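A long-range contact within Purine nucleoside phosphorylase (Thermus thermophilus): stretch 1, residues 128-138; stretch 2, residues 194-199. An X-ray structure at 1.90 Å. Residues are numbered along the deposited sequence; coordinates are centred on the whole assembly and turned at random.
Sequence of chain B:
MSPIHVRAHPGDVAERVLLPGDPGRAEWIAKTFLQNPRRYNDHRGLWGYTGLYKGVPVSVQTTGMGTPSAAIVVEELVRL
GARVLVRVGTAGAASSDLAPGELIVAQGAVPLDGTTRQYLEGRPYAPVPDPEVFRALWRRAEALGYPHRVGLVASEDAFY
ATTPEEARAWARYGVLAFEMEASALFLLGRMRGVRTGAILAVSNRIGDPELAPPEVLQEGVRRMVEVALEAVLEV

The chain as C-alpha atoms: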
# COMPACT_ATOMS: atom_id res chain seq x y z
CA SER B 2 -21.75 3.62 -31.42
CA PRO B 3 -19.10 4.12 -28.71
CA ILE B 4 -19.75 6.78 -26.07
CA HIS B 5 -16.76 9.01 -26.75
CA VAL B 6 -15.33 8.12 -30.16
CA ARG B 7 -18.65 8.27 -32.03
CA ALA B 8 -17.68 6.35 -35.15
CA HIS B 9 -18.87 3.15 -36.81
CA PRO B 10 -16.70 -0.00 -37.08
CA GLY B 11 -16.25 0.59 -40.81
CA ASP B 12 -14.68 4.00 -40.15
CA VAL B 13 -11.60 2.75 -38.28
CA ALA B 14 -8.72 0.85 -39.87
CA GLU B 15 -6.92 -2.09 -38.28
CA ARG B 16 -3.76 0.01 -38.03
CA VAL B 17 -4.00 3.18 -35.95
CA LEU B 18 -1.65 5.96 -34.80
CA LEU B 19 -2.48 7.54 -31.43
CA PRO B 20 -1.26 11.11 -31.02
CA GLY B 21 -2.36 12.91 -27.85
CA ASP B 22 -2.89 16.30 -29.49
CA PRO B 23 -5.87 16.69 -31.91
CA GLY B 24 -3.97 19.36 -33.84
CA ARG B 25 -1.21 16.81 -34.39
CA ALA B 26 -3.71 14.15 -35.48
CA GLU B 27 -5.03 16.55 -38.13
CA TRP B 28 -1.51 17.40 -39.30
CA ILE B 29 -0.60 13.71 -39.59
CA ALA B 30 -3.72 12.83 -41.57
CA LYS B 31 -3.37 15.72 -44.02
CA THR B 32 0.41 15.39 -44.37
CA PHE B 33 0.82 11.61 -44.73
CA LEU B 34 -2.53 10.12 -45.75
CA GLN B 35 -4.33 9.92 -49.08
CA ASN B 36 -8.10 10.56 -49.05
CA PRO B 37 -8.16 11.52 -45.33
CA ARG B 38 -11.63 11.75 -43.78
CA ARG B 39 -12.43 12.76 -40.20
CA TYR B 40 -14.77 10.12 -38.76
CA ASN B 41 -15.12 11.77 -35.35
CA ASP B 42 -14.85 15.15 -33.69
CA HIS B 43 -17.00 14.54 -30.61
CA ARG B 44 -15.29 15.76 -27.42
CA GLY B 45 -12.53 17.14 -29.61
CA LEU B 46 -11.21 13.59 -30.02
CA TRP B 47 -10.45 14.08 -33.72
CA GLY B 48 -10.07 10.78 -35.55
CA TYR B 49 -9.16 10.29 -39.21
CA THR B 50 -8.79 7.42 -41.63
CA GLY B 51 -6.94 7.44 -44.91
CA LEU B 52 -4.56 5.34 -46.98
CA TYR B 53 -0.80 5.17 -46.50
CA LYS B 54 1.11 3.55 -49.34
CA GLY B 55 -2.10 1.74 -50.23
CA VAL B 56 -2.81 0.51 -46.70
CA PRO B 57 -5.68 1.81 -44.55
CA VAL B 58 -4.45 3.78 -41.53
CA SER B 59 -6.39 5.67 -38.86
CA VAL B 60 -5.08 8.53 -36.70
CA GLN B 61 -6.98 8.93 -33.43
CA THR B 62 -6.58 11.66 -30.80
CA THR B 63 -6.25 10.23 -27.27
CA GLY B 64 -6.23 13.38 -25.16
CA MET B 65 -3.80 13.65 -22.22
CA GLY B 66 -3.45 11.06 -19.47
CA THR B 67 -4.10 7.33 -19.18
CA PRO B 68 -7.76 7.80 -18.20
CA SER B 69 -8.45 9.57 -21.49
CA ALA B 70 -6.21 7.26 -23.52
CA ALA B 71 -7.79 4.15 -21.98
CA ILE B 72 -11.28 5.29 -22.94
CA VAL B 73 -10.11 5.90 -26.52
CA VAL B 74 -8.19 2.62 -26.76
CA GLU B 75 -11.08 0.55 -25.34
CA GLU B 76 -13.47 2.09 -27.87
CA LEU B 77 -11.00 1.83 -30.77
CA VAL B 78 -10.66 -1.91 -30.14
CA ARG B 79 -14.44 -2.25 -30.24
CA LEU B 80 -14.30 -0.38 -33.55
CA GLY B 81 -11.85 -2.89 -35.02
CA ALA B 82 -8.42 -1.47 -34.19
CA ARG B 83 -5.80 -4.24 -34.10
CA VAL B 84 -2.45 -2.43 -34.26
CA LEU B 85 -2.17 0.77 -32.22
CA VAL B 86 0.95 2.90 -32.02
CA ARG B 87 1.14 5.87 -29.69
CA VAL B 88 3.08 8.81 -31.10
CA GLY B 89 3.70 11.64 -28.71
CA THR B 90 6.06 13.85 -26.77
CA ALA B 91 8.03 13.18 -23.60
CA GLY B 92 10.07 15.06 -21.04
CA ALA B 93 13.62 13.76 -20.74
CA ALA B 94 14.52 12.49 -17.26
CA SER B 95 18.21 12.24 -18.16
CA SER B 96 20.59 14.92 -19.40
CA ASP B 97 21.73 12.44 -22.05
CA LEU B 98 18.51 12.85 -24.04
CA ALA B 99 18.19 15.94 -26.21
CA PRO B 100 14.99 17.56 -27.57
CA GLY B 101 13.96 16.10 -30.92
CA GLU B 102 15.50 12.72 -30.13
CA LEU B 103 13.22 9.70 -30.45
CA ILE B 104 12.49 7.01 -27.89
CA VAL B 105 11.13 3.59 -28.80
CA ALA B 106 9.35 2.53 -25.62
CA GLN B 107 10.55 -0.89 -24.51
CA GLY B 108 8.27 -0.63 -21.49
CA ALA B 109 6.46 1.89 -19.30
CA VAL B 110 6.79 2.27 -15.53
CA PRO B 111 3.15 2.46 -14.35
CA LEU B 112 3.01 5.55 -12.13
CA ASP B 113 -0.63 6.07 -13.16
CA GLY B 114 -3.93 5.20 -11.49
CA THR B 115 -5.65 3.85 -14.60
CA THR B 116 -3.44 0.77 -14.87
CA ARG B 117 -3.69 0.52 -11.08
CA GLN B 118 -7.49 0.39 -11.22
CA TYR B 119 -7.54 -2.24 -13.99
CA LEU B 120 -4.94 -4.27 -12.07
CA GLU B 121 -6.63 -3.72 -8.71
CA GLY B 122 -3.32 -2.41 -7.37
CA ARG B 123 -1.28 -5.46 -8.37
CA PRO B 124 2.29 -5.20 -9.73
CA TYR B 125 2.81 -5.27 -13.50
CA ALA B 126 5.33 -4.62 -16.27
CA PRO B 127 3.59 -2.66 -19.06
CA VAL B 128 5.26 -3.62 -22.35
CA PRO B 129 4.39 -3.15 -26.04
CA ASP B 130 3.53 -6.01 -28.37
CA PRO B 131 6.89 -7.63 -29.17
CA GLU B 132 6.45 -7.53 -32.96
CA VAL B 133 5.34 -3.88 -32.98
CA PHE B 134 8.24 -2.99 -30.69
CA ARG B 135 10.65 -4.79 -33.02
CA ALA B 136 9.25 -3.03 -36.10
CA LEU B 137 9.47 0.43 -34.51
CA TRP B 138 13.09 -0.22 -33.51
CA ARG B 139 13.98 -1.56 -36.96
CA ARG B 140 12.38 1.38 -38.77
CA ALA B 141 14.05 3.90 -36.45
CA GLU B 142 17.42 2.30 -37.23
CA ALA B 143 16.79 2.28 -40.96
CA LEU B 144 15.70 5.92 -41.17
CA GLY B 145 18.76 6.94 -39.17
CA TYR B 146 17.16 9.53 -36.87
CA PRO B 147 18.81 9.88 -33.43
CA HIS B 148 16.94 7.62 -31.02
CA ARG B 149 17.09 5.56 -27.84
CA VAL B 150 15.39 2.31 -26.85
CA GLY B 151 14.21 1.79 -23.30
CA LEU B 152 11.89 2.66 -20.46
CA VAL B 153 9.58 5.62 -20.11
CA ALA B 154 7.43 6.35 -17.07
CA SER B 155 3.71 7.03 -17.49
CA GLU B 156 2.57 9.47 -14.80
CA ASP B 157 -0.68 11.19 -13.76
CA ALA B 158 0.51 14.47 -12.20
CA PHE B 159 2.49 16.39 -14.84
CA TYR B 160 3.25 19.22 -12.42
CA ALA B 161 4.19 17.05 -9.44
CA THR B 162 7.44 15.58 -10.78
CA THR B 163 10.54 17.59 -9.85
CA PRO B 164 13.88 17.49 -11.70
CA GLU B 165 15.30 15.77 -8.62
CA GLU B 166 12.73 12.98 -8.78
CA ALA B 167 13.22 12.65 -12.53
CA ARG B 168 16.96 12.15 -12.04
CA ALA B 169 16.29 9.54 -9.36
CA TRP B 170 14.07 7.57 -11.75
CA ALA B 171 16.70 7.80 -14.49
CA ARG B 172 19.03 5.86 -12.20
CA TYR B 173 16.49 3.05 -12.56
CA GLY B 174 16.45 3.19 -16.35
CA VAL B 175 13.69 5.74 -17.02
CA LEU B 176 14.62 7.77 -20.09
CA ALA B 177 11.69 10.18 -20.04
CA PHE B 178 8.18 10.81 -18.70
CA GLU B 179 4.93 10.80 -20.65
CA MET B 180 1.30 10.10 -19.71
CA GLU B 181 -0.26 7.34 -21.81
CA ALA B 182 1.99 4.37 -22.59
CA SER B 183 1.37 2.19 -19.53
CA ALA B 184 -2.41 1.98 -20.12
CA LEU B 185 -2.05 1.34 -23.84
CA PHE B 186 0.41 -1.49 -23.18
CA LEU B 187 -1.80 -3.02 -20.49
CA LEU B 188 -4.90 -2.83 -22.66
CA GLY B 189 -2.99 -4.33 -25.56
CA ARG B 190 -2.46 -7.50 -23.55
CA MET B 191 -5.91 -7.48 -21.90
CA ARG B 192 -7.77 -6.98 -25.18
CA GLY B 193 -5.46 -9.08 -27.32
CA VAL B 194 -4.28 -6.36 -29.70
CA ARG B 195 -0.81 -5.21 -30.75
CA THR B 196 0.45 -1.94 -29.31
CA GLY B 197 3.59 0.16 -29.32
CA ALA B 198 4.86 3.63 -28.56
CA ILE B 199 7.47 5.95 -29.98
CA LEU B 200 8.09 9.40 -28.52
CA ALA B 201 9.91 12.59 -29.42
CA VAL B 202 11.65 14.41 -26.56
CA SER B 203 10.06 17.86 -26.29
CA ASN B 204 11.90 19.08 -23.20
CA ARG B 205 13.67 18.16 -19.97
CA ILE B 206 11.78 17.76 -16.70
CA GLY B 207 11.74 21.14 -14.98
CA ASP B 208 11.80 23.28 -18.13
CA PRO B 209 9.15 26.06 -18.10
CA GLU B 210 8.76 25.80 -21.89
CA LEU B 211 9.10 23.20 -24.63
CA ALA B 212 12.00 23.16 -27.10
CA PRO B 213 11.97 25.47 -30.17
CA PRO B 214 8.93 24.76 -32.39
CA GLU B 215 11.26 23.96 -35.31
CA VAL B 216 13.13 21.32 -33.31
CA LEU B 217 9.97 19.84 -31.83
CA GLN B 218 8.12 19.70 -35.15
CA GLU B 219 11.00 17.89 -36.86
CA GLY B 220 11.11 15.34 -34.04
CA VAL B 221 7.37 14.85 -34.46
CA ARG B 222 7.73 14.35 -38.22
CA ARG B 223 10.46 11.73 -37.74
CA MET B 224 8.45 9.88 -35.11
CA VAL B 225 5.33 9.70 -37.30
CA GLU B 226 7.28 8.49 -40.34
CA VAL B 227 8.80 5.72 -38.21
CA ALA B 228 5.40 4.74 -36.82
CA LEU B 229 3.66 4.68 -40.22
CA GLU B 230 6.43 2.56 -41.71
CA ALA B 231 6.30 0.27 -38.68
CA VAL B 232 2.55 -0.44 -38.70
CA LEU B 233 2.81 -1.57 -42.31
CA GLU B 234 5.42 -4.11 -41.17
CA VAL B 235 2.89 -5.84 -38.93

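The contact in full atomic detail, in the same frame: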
# COMPACT_ATOMS: atom_id res chain seq x y z
N VAL B 128 4.37 -3.51 -21.20
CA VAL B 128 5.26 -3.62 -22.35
C VAL B 128 4.47 -3.65 -23.65
O VAL B 128 3.32 -4.08 -23.69
CB VAL B 128 6.14 -4.91 -22.27
CG1 VAL B 128 7.15 -4.79 -21.14
CG2 VAL B 128 5.27 -6.14 -22.09
N PRO B 129 5.07 -3.16 -24.74
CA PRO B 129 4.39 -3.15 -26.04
C PRO B 129 4.31 -4.56 -26.60
O PRO B 129 4.85 -5.51 -26.02
CB PRO B 129 5.30 -2.26 -26.88
CG PRO B 129 6.67 -2.60 -26.34
CD PRO B 129 6.42 -2.59 -24.84
N ASP B 130 3.61 -4.71 -27.72
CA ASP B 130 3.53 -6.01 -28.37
C ASP B 130 4.97 -6.24 -28.85
O ASP B 130 5.59 -5.32 -29.37
CB ASP B 130 2.59 -5.96 -29.57
CG ASP B 130 2.70 -7.19 -30.43
OD1 ASP B 130 2.27 -8.27 -29.99
OD2 ASP B 130 3.25 -7.07 -31.55
N PRO B 131 5.51 -7.46 -28.70
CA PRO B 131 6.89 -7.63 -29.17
C PRO B 131 7.15 -7.33 -30.64
O PRO B 131 8.16 -6.69 -30.97
CB PRO B 131 7.23 -9.07 -28.77
CG PRO B 131 5.89 -9.74 -28.59
CD PRO B 131 5.02 -8.66 -28.01
N GLU B 132 6.26 -7.77 -31.53
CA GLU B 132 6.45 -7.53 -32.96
C GLU B 132 6.42 -6.03 -33.30
O GLU B 132 7.26 -5.55 -34.06
CB GLU B 132 5.38 -8.26 -33.77
CG GLU B 132 5.50 -9.78 -33.76
CD GLU B 132 6.80 -10.28 -34.39
OE1 GLU B 132 7.47 -9.49 -35.09
OE2 GLU B 132 7.14 -11.47 -34.19
N VAL B 133 5.45 -5.31 -32.74
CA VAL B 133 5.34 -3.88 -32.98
C VAL B 133 6.60 -3.18 -32.50
O VAL B 133 7.16 -2.33 -33.18
CB VAL B 133 4.12 -3.28 -32.25
CG1 VAL B 133 4.10 -1.76 -32.42
CG2 VAL B 133 2.83 -3.88 -32.80
N PHE B 134 7.04 -3.56 -31.30
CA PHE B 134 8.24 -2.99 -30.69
C PHE B 134 9.43 -3.20 -31.63
O PHE B 134 10.18 -2.27 -31.92
CB PHE B 134 8.50 -3.68 -29.35
CG PHE B 134 9.82 -3.34 -28.74
CD1 PHE B 134 10.08 -2.05 -28.29
CD2 PHE B 134 10.81 -4.31 -28.60
CE1 PHE B 134 11.31 -1.73 -27.71
CE2 PHE B 134 12.04 -4.00 -28.02
CZ PHE B 134 12.29 -2.71 -27.58
N ARG B 135 9.57 -4.43 -32.11
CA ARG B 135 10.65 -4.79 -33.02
C ARG B 135 10.62 -3.96 -34.31
O ARG B 135 11.65 -3.49 -34.78
CB ARG B 135 10.54 -6.28 -33.36
CG ARG B 135 11.72 -6.85 -34.11
CD ARG B 135 11.44 -8.29 -34.47
NE ARG B 135 12.65 -9.10 -34.49
CZ ARG B 135 12.67 -10.40 -34.72
NH1 ARG B 135 11.53 -11.06 -34.94
NH2 ARG B 135 13.82 -11.06 -34.70
N ALA B 136 9.42 -3.80 -34.87
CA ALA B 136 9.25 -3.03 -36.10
C ALA B 136 9.59 -1.56 -35.91
O ALA B 136 10.20 -0.95 -36.79
CB ALA B 136 7.82 -3.19 -36.61
N LEU B 137 9.18 -0.98 -34.78
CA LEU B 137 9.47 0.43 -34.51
C LEU B 137 10.98 0.63 -34.39
O LEU B 137 11.53 1.60 -34.91
CB LEU B 137 8.77 0.88 -33.23
CG LEU B 137 7.25 1.05 -33.28
CD1 LEU B 137 6.68 1.25 -31.87
CD2 LEU B 137 6.91 2.25 -34.17
N TRP B 138 11.64 -0.29 -33.70
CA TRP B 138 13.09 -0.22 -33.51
C TRP B 138 13.79 -0.34 -34.87
O TRP B 138 14.67 0.46 -35.20
CB TRP B 138 13.54 -1.35 -32.58
CG TRP B 138 14.95 -1.23 -32.07
CD1 TRP B 138 15.92 -0.36 -32.50
CD2 TRP B 138 15.55 -2.03 -31.04
NE1 TRP B 138 17.08 -0.58 -31.80
CE2 TRP B 138 16.89 -1.60 -30.90
CE3 TRP B 138 15.08 -3.07 -30.23
CZ2 TRP B 138 17.77 -2.17 -29.98
CZ3 TRP B 138 15.97 -3.65 -29.31
CH2 TRP B 138 17.29 -3.19 -29.19
N VAL B 194 -4.64 -7.12 -28.51
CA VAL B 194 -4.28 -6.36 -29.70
C VAL B 194 -2.81 -5.98 -29.60
O VAL B 194 -2.22 -6.06 -28.53
CB VAL B 194 -5.17 -5.09 -29.88
CG1 VAL B 194 -6.58 -5.50 -30.26
CG2 VAL B 194 -5.18 -4.26 -28.60
N ARG B 195 -2.22 -5.57 -30.72
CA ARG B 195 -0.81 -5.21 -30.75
C ARG B 195 -0.59 -3.72 -30.59
O ARG B 195 -1.11 -2.93 -31.38
CB ARG B 195 -0.19 -5.69 -32.05
CG ARG B 195 -0.32 -7.19 -32.25
CD ARG B 195 0.31 -7.65 -33.56
NE ARG B 195 0.45 -9.11 -33.58
CZ ARG B 195 1.06 -9.78 -34.55
NH1 ARG B 195 1.58 -9.13 -35.59
NH2 ARG B 195 1.16 -11.10 -34.48
N THR B 196 0.18 -3.34 -29.58
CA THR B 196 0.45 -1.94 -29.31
C THR B 196 1.94 -1.60 -29.30
O THR B 196 2.80 -2.48 -29.27
CB THR B 196 -0.14 -1.50 -27.95
OG1 THR B 196 0.52 -2.22 -26.89
CG2 THR B 196 -1.63 -1.81 -27.89
N GLY B 197 2.23 -0.31 -29.33
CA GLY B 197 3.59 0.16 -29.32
C GLY B 197 3.58 1.65 -29.07
O GLY B 197 2.53 2.29 -29.13
N ALA B 198 4.75 2.21 -28.79
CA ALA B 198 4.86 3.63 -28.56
C ALA B 198 6.23 4.17 -28.92
O ALA B 198 7.26 3.57 -28.60
CB ALA B 198 4.55 3.95 -27.09
N ILE B 199 6.23 5.29 -29.63
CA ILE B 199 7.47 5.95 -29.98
C ILE B 199 7.24 7.40 -29.58
O ILE B 199 6.15 7.95 -29.79
CB ILE B 199 7.79 5.83 -31.49
CG1 ILE B 199 9.10 6.56 -31.79
CG2 ILE B 199 6.63 6.35 -32.32
CD1 ILE B 199 9.63 6.31 -33.18

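A helix can pack closely against a strand where the strand lacks a side chain, and the contact between helix 131-138 and strand 195-199 of this phosphorylase illustrates the principle. The two axes approach to 6.8 Å and run 35° from parallel. Three residues cover the most surface: R195, L137 and T196.

The CA-to-CB bond of T196 points away from the helix, and its closest contacts are made by its carbonyl O. This atom accepts a hydrogen bond from D130 N (2.8 Å, 158°), fixing the residue just before the helix to the strand; the same T196 O lies 3.4 Å from V133 CB. D130 also serves as N-cap, its OD2 accepting from V133 N at 3.1 Å.

R195 lays its aliphatic portion along this helix start, with R195 CG 3.5 Å from D130 CG and R195 CB 3.6 Å from V133 CG2. D130 OD2 stands 4.0 Å from R195 NE but well out of the guanidinium plane, so the charges attract without an N-H directed at the oxygen.

One turn beyond V133, L137 points toward the strand, its CD1 3.8 Å from A198 N and 4.2 Å from G197 CA. The absence of a side chain at G197 leaves room for both residues: V133 CG1 lies 3.7 Å from G197 CA, and an ideal CB on G197 would be 2.4 Å from V133 CG1, a clash, and a tight 3.0 Å from L137 CD1.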